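Local coordinates for translation initiation inhibitor (Streptococcus pyogenes, PDB 2EWC), which is of unknown function but belongs to the highly conserved YjgF family and may inhibit translation initiation, at the interface of chains A and B. Coordinates in Å, arbitrary orientation; residue numbers count along the deposited sequence, not the author numbering. Chains: chain A/B, conserved hypothetical protein.

Contact 1: the interface of chains A and B. Residues chain A 29, 67, 69, 97, 115; chain B 67, 95-97.
The carboxylates of A:Asp67 and A:Asp115 each offer OD2 to the ammonium NZ of B:Lys95, and neither is met quite in its plane. B:Lys95 NZ lies on the anti side of A:Asp67 OD2 at 2.6 Å, tilted 21° from the carboxylate plane. On A:Asp115, B:Lys95 NZ takes the syn side of OD2 at 2.9 Å, 28° off plane. A third carboxylate, B:Asp67 of the lysine's own chain, presents OD1 to B:Lys95 NZ from its syn side, also at 2.9 Å. Three salt bridges thus converge on one ammonium, which probably offsets the repulsion expected where A:Asp67 OD2 and B:Asp67 OD2 stand 4.5 Å apart. A:Asp115 OD1 accepts a long hydrogen bond from the backbone N-H of A:Asp67, which would link the two acids. B:Lys95 crosses both at about a right angle. Its chain runs extended to CE and turns at the last torsion (chi4 -61°), swinging NZ in among the acids. B:Lys95 CD also rests 4.0 Å from A:Leu69 CD2, an apolar flank to the cluster. Nearby, the CD1 methyls of A:Ile97 and B:Ile97 approach each other at 4.2 Å. The cluster joins two subunits of what is probably the family's trimer. It lies where strand 93-98 of chain B faces strands 63-70, 93-98 and 112-119 of chain A, with B:Asp67 reaching in from strand 63-70.

Contact 2: the interface of chains A and B. Residues chain A 4, 21-22; chain B 61-62, 64, 119.
Strand 18-21 of chain A, the residue that follows it and the N-terminal segment just before strand 5-7 pack against the end of strand 112-119, the 3-10 helix 60-62 and the start of strand 63-70 of chain B. The phenol ring of B:Tyr119 supplies the broad surface of the contact. The methyl CB of A:Ala21 sits over one face of this ring in a CH-pi contact, 3.8 Å from the centroid and displaced toward the rim, with CG its nearest ring atom. The peptide linking A:Ala21 to A:Gly22 lies over the same face, toward the hydroxyl end, with A:Gly22 N 3.5 Å from B:Tyr119 CZ. A:Gly22 CA follows above the phenol OH of B:Tyr119, 3.3 Å away and on the methyl's side of the ring. With CG of B:Tyr119 anti to its backbone N (chi1 172°) and the ring turned by a chi2 of 84°, the flat face is presented to the alanine methyl. A:Ile4 slides past the tyrosine in the opposite direction, its CG1 meeting the rim rather than the face, 3.7 Å from B:Tyr119 CD2. A:Ile4 CD1 continues toward the 3-10 helix, where it rests 3.8 Å from the carbonyl O of B:Ala62 and at a similar distance from that of B:Asp61. B:Val64 joins through one branch, its CG1 touching both A:Ala21 CB and A:Ile4 CD1 at 3.9 Å. The ring, the valine methyl and the two chain A side chains thereby form a small, largely apolar cluster. Such packing would hold the N-terminal part of chain A against chain B and so probably stabilises the pairing of subunits.

Contact 1: the interface of chains A and B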
loop_
_atom_site.group_PDB
_atom_site.type_symbol
_atom_site.label_atom_id
_atom_site.label_comp_id
_atom_site.label_asym_id
_atom_site.label_seq_id
_atom_site.Cartn_x
_atom_site.Cartn_y
_atom_site.Cartn_z
ATOM N N TYR A 29 11.595 -19.200 10.768
ATOM C CA TYR A 29 11.946 -18.040 9.937
ATOM C C TYR A 29 10.744 -17.082 9.802
ATOM O O TYR A 29 9.606 -17.519 9.668
ATOM C CB TYR A 29 12.502 -18.434 8.556
ATOM C CG TYR A 29 11.490 -19.083 7.637
ATOM C CD1 TYR A 29 10.700 -18.318 6.781
ATOM C CD2 TYR A 29 11.317 -20.466 7.634
ATOM C CE1 TYR A 29 9.759 -18.925 5.931
ATOM C CE2 TYR A 29 10.383 -21.081 6.800
ATOM C CZ TYR A 29 9.610 -20.313 5.958
ATOM O OH TYR A 29 8.676 -20.935 5.139
ATOM N N ASP A 67 19.103 -15.101 13.977
ATOM C CA ASP A 67 19.880 -15.363 12.740
ATOM C C ASP A 67 19.235 -14.607 11.587
ATOM O O ASP A 67 18.045 -14.780 11.334
ATOM C CB ASP A 67 19.896 -16.845 12.406
ATOM C CG ASP A 67 20.745 -17.659 13.380
ATOM O OD1 ASP A 67 21.758 -17.122 13.890
ATOM O OD2 ASP A 67 20.408 -18.845 13.640
ATOM N N LEU A 69 19.065 -13.701 7.542
ATOM C CA LEU A 69 19.316 -14.290 6.237
ATOM C C LEU A 69 19.089 -13.237 5.151
ATOM O O LEU A 69 17.973 -12.673 4.999
ATOM C CB LEU A 69 18.351 -15.456 6.032
ATOM C CG LEU A 69 18.800 -16.852 6.515
ATOM C CD1 LEU A 69 19.675 -16.932 7.762
ATOM C CD2 LEU A 69 17.585 -17.770 6.621
ATOM N N ILE A 97 23.944 -14.174 7.529
ATOM C CA ILE A 97 24.343 -15.143 6.503
ATOM C C ILE A 97 23.747 -14.673 5.188
ATOM O O ILE A 97 22.603 -14.179 5.132
ATOM C CB ILE A 97 23.784 -16.551 6.887
ATOM C CG1 ILE A 97 24.623 -17.180 8.004
ATOM C CG2 ILE A 97 23.718 -17.516 5.737
ATOM C CD1 ILE A 97 23.776 -18.216 8.749
ATOM N N ASP A 115 15.159 -15.487 11.926
ATOM C CA ASP A 115 14.636 -16.380 12.938
ATOM C C ASP A 115 15.294 -16.007 14.271
ATOM O O ASP A 115 16.081 -15.062 14.335
ATOM C CB ASP A 115 14.817 -17.867 12.567
ATOM C CG ASP A 115 16.203 -18.409 12.902
ATOM O OD1 ASP A 115 17.109 -17.612 13.267
ATOM O OD2 ASP A 115 16.407 -19.650 12.823
ATOM N N ASP B 67 17.924 -26.452 11.823
ATOM C CA ASP B 67 18.528 -25.700 10.724
ATOM C C ASP B 67 18.789 -26.703 9.600
ATOM O O ASP B 67 19.400 -27.736 9.850
ATOM C CB ASP B 67 19.842 -25.045 11.167
ATOM C CG ASP B 67 19.623 -23.762 11.939
ATOM O OD1 ASP B 67 18.468 -23.304 12.021
ATOM O OD2 ASP B 67 20.605 -23.188 12.466
ATOM N N LYS B 95 14.686 -23.025 9.919
ATOM C CA LYS B 95 15.104 -22.200 8.805
ATOM C C LYS B 95 15.916 -23.070 7.850
ATOM O O LYS B 95 16.447 -24.110 8.260
ATOM C CB LYS B 95 15.911 -20.984 9.291
ATOM C CG LYS B 95 17.222 -21.295 9.907
ATOM C CD LYS B 95 18.082 -20.006 9.890
ATOM C CE LYS B 95 19.370 -20.164 10.671
ATOM N NZ LYS B 95 19.043 -20.477 12.101
ATOM N N SER B 96 15.993 -22.655 6.591
ATOM C CA SER B 96 16.757 -23.382 5.577
ATOM C C SER B 96 17.809 -22.435 4.967
ATOM O O SER B 96 17.577 -21.233 4.836
ATOM C CB SER B 96 15.816 -23.891 4.479
ATOM O OG SER B 96 14.859 -24.789 5.035
ATOM N N ILE B 97 18.963 -22.978 4.615
ATOM C CA ILE B 97 20.098 -22.191 4.102
ATOM C C ILE B 97 20.711 -22.974 2.945
ATOM O O ILE B 97 20.796 -24.203 2.990
ATOM C CB ILE B 97 21.152 -22.018 5.220
ATOM C CG1 ILE B 97 20.652 -21.050 6.272
ATOM C CG2 ILE B 97 22.543 -21.532 4.717
ATOM C CD1 ILE B 97 21.253 -21.419 7.639
#

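Contact 2: the interface of chains A and B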
loop_
_atom_site.group_PDB
_atom_site.type_symbol
_atom_site.label_atom_id
_atom_site.label_comp_id
_atom_site.label_asym_id
_atom_site.label_seq_id
_atom_site.Cartn_x
_atom_site.Cartn_y
_atom_site.Cartn_z
ATOM N N ILE A 4 5.806 -29.292 25.474
ATOM C CA ILE A 4 6.269 -28.320 24.480
ATOM C C ILE A 4 5.010 -27.713 23.859
ATOM O O ILE A 4 4.110 -28.440 23.510
ATOM C CB ILE A 4 7.111 -29.010 23.382
ATOM C CG1 ILE A 4 8.458 -29.484 23.966
ATOM C CG2 ILE A 4 7.287 -28.087 22.172
ATOM C CD1 ILE A 4 9.221 -30.459 23.116
ATOM N N ALA A 21 9.356 -23.905 24.707
ATOM C CA ALA A 21 9.980 -24.979 25.486
ATOM C C ALA A 21 10.583 -24.461 26.799
ATOM O O ALA A 21 11.695 -23.882 26.818
ATOM C CB ALA A 21 11.044 -25.674 24.669
ATOM N N GLY A 22 9.858 -24.665 27.899
ATOM C CA GLY A 22 10.269 -24.142 29.193
ATOM C C GLY A 22 10.263 -22.616 29.184
ATOM O O GLY A 22 9.243 -21.993 28.853
ATOM N N ASP B 61 9.452 -35.846 18.326
ATOM C CA ASP B 61 8.461 -35.038 19.047
ATOM C C ASP B 61 9.161 -34.054 20.025
ATOM O O ASP B 61 8.572 -33.046 20.392
ATOM C CB ASP B 61 7.470 -35.912 19.833
ATOM C CG ASP B 61 6.251 -36.415 18.996
ATOM O OD1 ASP B 61 6.232 -36.385 17.727
ATOM O OD2 ASP B 61 5.292 -36.890 19.654
ATOM N N ALA B 62 10.396 -34.350 20.447
ATOM C CA ALA B 62 11.139 -33.442 21.342
ATOM C C ALA B 62 11.869 -32.341 20.597
ATOM O O ALA B 62 12.377 -31.417 21.219
ATOM C CB ALA B 62 12.118 -34.214 22.199
ATOM N N VAL B 64 12.658 -29.009 18.887
ATOM C CA VAL B 64 12.058 -27.678 18.928
ATOM C C VAL B 64 12.513 -26.765 17.789
ATOM O O VAL B 64 11.757 -25.875 17.372
ATOM C CB VAL B 64 12.231 -26.965 20.322
ATOM C CG1 VAL B 64 11.610 -27.805 21.448
ATOM C CG2 VAL B 64 13.695 -26.641 20.646
ATOM N N TYR B 119 14.245 -30.691 23.381
ATOM C CA TYR B 119 13.931 -30.296 24.742
ATOM C C TYR B 119 13.249 -31.420 25.500
ATOM O O TYR B 119 12.442 -32.168 24.935
ATOM C CB TYR B 119 13.017 -29.079 24.719
ATOM C CG TYR B 119 12.445 -28.645 26.066
ATOM C CD1 TYR B 119 13.185 -27.831 26.924
ATOM C CD2 TYR B 119 11.156 -29.010 26.459
ATOM C CE1 TYR B 119 12.678 -27.393 28.134
ATOM C CE2 TYR B 119 10.622 -28.573 27.697
ATOM C CZ TYR B 119 11.410 -27.757 28.522
ATOM O OH TYR B 119 10.949 -27.302 29.735
#

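The C-alpha centres of contact 1 and contact 2 lie about 19 Å apart on the same A–B interface. Strand 63-70 of chain B contributes to both, with B:Asp67 in contact 1 and B:Val64 in contact 2. Strand 112-119 serves contact 1 from chain A, through A:Asp115, and contact 2 from chain B, through B:Tyr119. One site is dominated by charge and the other by apolar packing, so together they would fix the subunits at two separated points. The deposited assembly holds twelve copies; YjgF proteins typically form trimers, within which this pairing plausibly belongs.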